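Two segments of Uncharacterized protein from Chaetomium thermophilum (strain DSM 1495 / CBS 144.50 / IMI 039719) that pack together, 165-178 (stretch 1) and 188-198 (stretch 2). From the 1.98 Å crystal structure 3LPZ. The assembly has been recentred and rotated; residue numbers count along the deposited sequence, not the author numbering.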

# COMPACT_ATOMS: atom_id res chain seq x y z
N GLU A 165 -5.06 9.26 5.36
CA GLU A 165 -5.27 8.44 6.56
C GLU A 165 -4.36 7.21 6.59
O GLU A 165 -4.28 6.51 7.63
N SER A 166 -3.74 6.89 5.46
CA SER A 166 -2.97 5.65 5.36
C SER A 166 -1.67 5.61 6.18
O SER A 166 -1.37 4.59 6.76
N PRO A 167 -0.91 6.73 6.25
CA PRO A 167 0.38 6.65 6.97
C PRO A 167 0.26 6.29 8.45
O PRO A 167 1.12 5.56 8.98
N GLU A 168 -0.81 6.76 9.11
CA GLU A 168 -0.99 6.42 10.50
C GLU A 168 -1.34 4.94 10.64
O GLU A 168 -0.83 4.27 11.53
N VAL A 169 -2.17 4.42 9.73
CA VAL A 169 -2.51 2.98 9.77
C VAL A 169 -1.22 2.14 9.58
O VAL A 169 -0.96 1.17 10.30
N LEU A 170 -0.41 2.54 8.61
CA LEU A 170 0.81 1.80 8.31
C LEU A 170 1.81 1.84 9.47
O LEU A 170 2.39 0.83 9.83
N ALA A 171 2.03 3.03 10.03
CA ALA A 171 2.97 3.18 11.15
C ALA A 171 2.53 2.36 12.39
O ALA A 171 3.36 1.72 13.04
N ARG A 172 1.23 2.38 12.69
CA ARG A 172 0.69 1.57 13.81
C ARG A 172 0.76 0.07 13.55
O ARG A 172 1.03 -0.71 14.48
N MET A 173 0.59 -0.32 12.30
CA MET A 173 0.79 -1.71 11.90
C MET A 173 2.27 -2.11 12.06
O MET A 173 2.58 -3.16 12.62
N GLU A 174 3.18 -1.27 11.57
CA GLU A 174 4.61 -1.53 11.77
C GLU A 174 4.96 -1.58 13.25
O GLU A 174 5.80 -2.39 13.65
N TYR A 175 4.37 -0.72 14.06
CA TYR A 175 4.61 -0.78 15.50
C TYR A 175 4.10 -2.11 16.10
O TYR A 175 4.79 -2.71 16.93
N GLU A 176 2.90 -2.55 15.71
CA GLU A 176 2.38 -3.87 16.18
C GLU A 176 3.31 -5.00 15.78
O GLU A 176 3.56 -5.95 16.55
N TRP A 177 3.82 -4.92 14.56
CA TRP A 177 4.75 -5.93 14.08
C TRP A 177 6.05 -5.91 14.88
O TRP A 177 6.57 -6.95 15.28
N TYR A 178 6.58 -4.72 15.13
CA TYR A 178 7.78 -4.54 15.96
C TYR A 178 7.65 -5.17 17.36
O TYR A 178 8.62 -5.72 17.90
N LEU A 188 14.13 -0.68 12.25
CA LEU A 188 13.80 -1.49 11.07
C LEU A 188 12.31 -1.39 10.72
O LEU A 188 11.95 -1.31 9.56
N TYR A 189 11.45 -1.40 11.72
CA TYR A 189 10.02 -1.29 11.50
C TYR A 189 9.64 0.13 11.20
O TYR A 189 8.77 0.37 10.35
N CYS A 190 10.33 1.08 11.82
CA CYS A 190 10.09 2.48 11.48
C CYS A 190 10.41 2.72 10.00
O CYS A 190 9.62 3.37 9.30
N ALA A 191 11.53 2.15 9.53
CA ALA A 191 11.97 2.30 8.14
C ALA A 191 10.97 1.72 7.16
O ALA A 191 10.77 2.30 6.12
N ARG A 192 10.33 0.60 7.50
CA ARG A 192 9.26 0.03 6.66
C ARG A 192 8.04 0.94 6.49
O ARG A 192 7.30 0.79 5.52
N ALA A 193 7.82 1.86 7.44
CA ALA A 193 6.71 2.83 7.35
C ALA A 193 7.14 4.14 6.74
O ALA A 193 6.27 4.88 6.25
N VAL A 194 8.43 4.46 6.81
CA VAL A 194 8.93 5.78 6.39
C VAL A 194 9.55 5.78 5.00
O VAL A 194 9.16 6.59 4.17
N LEU A 195 10.49 4.86 4.77
CA LEU A 195 11.22 4.80 3.49
C LEU A 195 10.31 4.61 2.27
O LEU A 195 10.50 5.28 1.28
N PRO A 196 9.32 3.68 2.35
CA PRO A 196 8.46 3.52 1.16
C PRO A 196 7.71 4.79 0.75
O PRO A 196 7.50 5.02 -0.46
N TYR A 197 7.28 5.61 1.73
CA TYR A 197 6.66 6.89 1.39
C TYR A 197 7.62 7.85 0.70
O TYR A 197 7.21 8.53 -0.25
N LEU A 198 8.87 7.91 1.18
CA LEU A 198 9.90 8.69 0.49
C LEU A 198 10.09 8.19 -0.95
O LEU A 198 10.19 8.99 -1.87

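The two helices run nearly antiparallel: their N-to-C directions differ by 161° and their axes approach to 8.7 Å. Residues early in stretch 2 therefore meet the C-terminal part of stretch 1, and later ones meet its beginning. The contact buries 571 Å², both sides summed, and no direct hydrogen bond crosses it; the contacts are van der Waals packing, one CH-pi contact and a water bridge.

Leu-188 points sideways and makes no contact, and the interface begins with Tyr-189, which has the largest covered area of any residue here, 116 Å². Its CA-to-CB bond points toward the partner, and chi1 of -68° (m) with chi2 of -82° lays the ring against the last turn of stretch 1. Tyr-178 CA sits 3.7 Å from the centroid of the Tyr-189 ring and 14° off its normal, which defines a CH-pi contact over the face. Tyr-178 (chi1 t) adds its CB, 3.6 Å from Tyr-189 CD2, although the end of its side chain leads away. Trp-177 points toward stretch 2 with chi1 between wells at -149°, and its CG lies 3.7 Å from Tyr-189 CE1, an atom over one face of the indole. The five-membered ring of Trp-177 and the ring of Tyr-189 have planes at 56° and centroids 5.4 Å apart, an oblique arrangement. At the phenol end, water 1 links the helices by donating to both Tyr-189 OH (2.7 Å) and Trp-177 O (2.8 Å). The Tyr-189 backbone is also close: its O is 3.4 Å from Glu-174 CB, and the two CA atoms are 5.4 Å apart.

Cys-190 and Ala-191 direct their CB atoms away and make no contact. Arg-192 points toward stretch 1 with chi1 m, chi2 t and chi3 p. Its CB is 3.5 Å from Glu-174 OE2, while its NE is 3.9 Å from Trp-177 CZ3. Glu-174, itself pointing toward stretch 2 with chi1 and chi2 both m, brings OE1 near the guanidinium edge, but the 4.1 Å from OE1 to Arg-192 NE is too long for a salt bridge; NE and NH2 find hydrogen-bond partners elsewhere in the structure.

Ala-193 marks the closest backbone register, with its CA 5.3 Å from that of Ala-171. Ala-171 CB and Ala-193 CB are 4.4 Å apart, an apolar contact between two methyl groups. Ala-193 CB also lies 3.7 Å from Glu-174 CG and 4.3 Å from Leu-170 CG.

Val-194 turns away, Leu-195 is out of reach, and Pro-196 points toward stretch 1, yet its CB is still 5.6 Å from Leu-170 CD2. The helix is kinked here, where the N atoms of Pro-196 and Tyr-197 lack bonds to the preceding turn.

Tyr-197 (chi1 -76°, m) closes the interface. Leu-170, whose CA-to-CB bond points toward stretch 2, with chi1 t and chi2 p, places CD2 3.6 Å from Tyr-197 CE2, and Pro-167 CG is 3.8 Å from Tyr-197 CZ. Tyr-197 OH comes within 3.3 Å of Pro-167 N, but the proline nitrogen has no hydrogen to share.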

# COMPACT_ATOMS: atom_id res chain seq x y z
CB GLU A 165 -6.69 7.91 6.64
CG GLU A 165 -7.74 8.82 6.11
CD GLU A 165 -8.46 9.49 7.20
OE1 GLU A 165 -7.87 10.42 7.80
OE2 GLU A 165 -9.63 9.09 7.46
CB SER A 166 -2.70 5.23 3.91
OG SER A 166 -3.91 5.10 3.20
CB PRO A 167 1.00 8.05 6.78
CG PRO A 167 0.38 8.57 5.47
CD PRO A 167 -1.04 8.00 5.49
CB GLU A 168 -2.05 7.29 11.20
CG GLU A 168 -2.49 6.72 12.54
CD GLU A 168 -3.25 7.71 13.39
OE1 GLU A 168 -3.57 8.82 12.91
OE2 GLU A 168 -3.53 7.36 14.55
CB VAL A 169 -3.59 2.61 8.72
CG1 VAL A 169 -3.77 1.10 8.64
CG2 VAL A 169 -4.93 3.31 9.03
CB LEU A 170 1.46 2.30 7.01
CG LEU A 170 2.74 1.59 6.54
CD1 LEU A 170 2.47 0.07 6.28
CD2 LEU A 170 3.31 2.27 5.29
CB ALA A 171 3.12 4.68 11.50
CB ARG A 172 -0.76 1.97 14.13
CG ARG A 172 -0.84 3.32 14.82
CD ARG A 172 -2.27 3.65 15.33
NE ARG A 172 -2.39 5.08 15.64
CZ ARG A 172 -1.85 5.67 16.71
NH1 ARG A 172 -1.12 4.97 17.58
NH2 ARG A 172 -2.02 6.98 16.91
CB MET A 173 0.32 -1.96 10.46
CG MET A 173 0.44 -3.43 9.99
SD MET A 173 0.87 -3.56 8.23
CE MET A 173 2.63 -3.27 8.41
CB GLU A 174 5.52 -0.53 11.04
CG GLU A 174 5.39 -0.43 9.48
CD GLU A 174 5.73 -1.69 8.71
OE1 GLU A 174 6.31 -2.64 9.27
OE2 GLU A 174 5.40 -1.73 7.51
CB TYR A 175 3.99 0.42 16.27
CG TYR A 175 4.58 0.47 17.65
CD1 TYR A 175 5.86 0.97 17.84
CD2 TYR A 175 3.90 -0.05 18.75
CE1 TYR A 175 6.45 1.00 19.07
CE2 TYR A 175 4.51 -0.03 20.04
CZ TYR A 175 5.80 0.50 20.16
OH TYR A 175 6.44 0.55 21.38
CB GLU A 176 0.96 -4.15 15.67
CG GLU A 176 -0.12 -3.29 16.32
CD GLU A 176 -0.17 -3.42 17.85
OE1 GLU A 176 -0.20 -4.56 18.37
OE2 GLU A 176 -0.16 -2.37 18.54
CB TRP A 177 5.04 -5.71 12.61
CG TRP A 177 5.34 -6.93 11.80
CD1 TRP A 177 5.45 -8.23 12.25
CD2 TRP A 177 5.54 -6.97 10.39
NE1 TRP A 177 5.72 -9.07 11.19
CE2 TRP A 177 5.77 -8.33 10.04
CE3 TRP A 177 5.56 -5.99 9.39
CZ2 TRP A 177 6.01 -8.73 8.71
CZ3 TRP A 177 5.79 -6.38 8.07
CH2 TRP A 177 6.01 -7.75 7.74
CB TYR A 178 8.08 -3.05 16.10
CG TYR A 178 8.91 -2.69 17.32
CD1 TYR A 178 10.26 -3.07 17.42
CD2 TYR A 178 8.36 -1.94 18.37
CE1 TYR A 178 11.02 -2.73 18.52
CE2 TYR A 178 9.13 -1.59 19.49
CZ TYR A 178 10.46 -1.98 19.54
OH TYR A 178 11.25 -1.64 20.65
CB LEU A 188 14.19 -2.96 11.28
CG LEU A 188 15.64 -3.41 11.04
CD1 LEU A 188 16.70 -2.36 11.30
CD2 LEU A 188 15.92 -4.76 11.78
CB TYR A 189 9.23 -1.86 12.68
CG TYR A 189 9.41 -3.37 12.76
CD1 TYR A 189 8.65 -4.22 11.96
CD2 TYR A 189 10.41 -3.93 13.56
CE1 TYR A 189 8.84 -5.62 12.00
CE2 TYR A 189 10.60 -5.31 13.61
CZ TYR A 189 9.81 -6.14 12.83
OH TYR A 189 10.01 -7.50 12.86
CB CYS A 190 10.91 3.41 12.40
SG CYS A 190 10.47 5.13 12.20
CB ALA A 191 13.36 1.71 7.92
CB ARG A 192 8.82 -1.36 7.17
CG ARG A 192 9.96 -2.40 7.13
CD ARG A 192 9.44 -3.82 7.49
NE ARG A 192 8.66 -4.41 6.40
CZ ARG A 192 9.19 -4.95 5.30
NH1 ARG A 192 10.51 -4.98 5.10
NH2 ARG A 192 8.39 -5.47 4.37
CB ALA A 193 6.12 3.14 8.72
CB VAL A 194 9.97 6.34 7.40
CG1 VAL A 194 10.66 7.58 6.84
CG2 VAL A 194 9.27 6.66 8.72
CB LEU A 195 12.36 3.77 3.51
CG LEU A 195 13.39 4.00 4.64
CD1 LEU A 195 14.52 3.02 4.52
CD2 LEU A 195 13.97 5.49 4.67
CB PRO A 196 7.50 2.38 1.58
CG PRO A 196 8.33 1.53 2.51
CD PRO A 196 9.10 2.60 3.33
CB TYR A 197 6.00 7.57 2.60
CG TYR A 197 4.69 6.92 2.97
CD1 TYR A 197 3.63 6.85 2.04
CD2 TYR A 197 4.48 6.42 4.25
CE1 TYR A 197 2.39 6.26 2.39
CE2 TYR A 197 3.24 5.85 4.62
CZ TYR A 197 2.22 5.76 3.67
OH TYR A 197 1.03 5.17 4.03
CB LEU A 198 11.24 8.67 1.24
CG LEU A 198 11.30 9.42 2.57
CD1 LEU A 198 12.71 9.30 3.19
CD2 LEU A 198 10.85 10.88 2.41
O HOH W 1 8.14 -9.02 14.17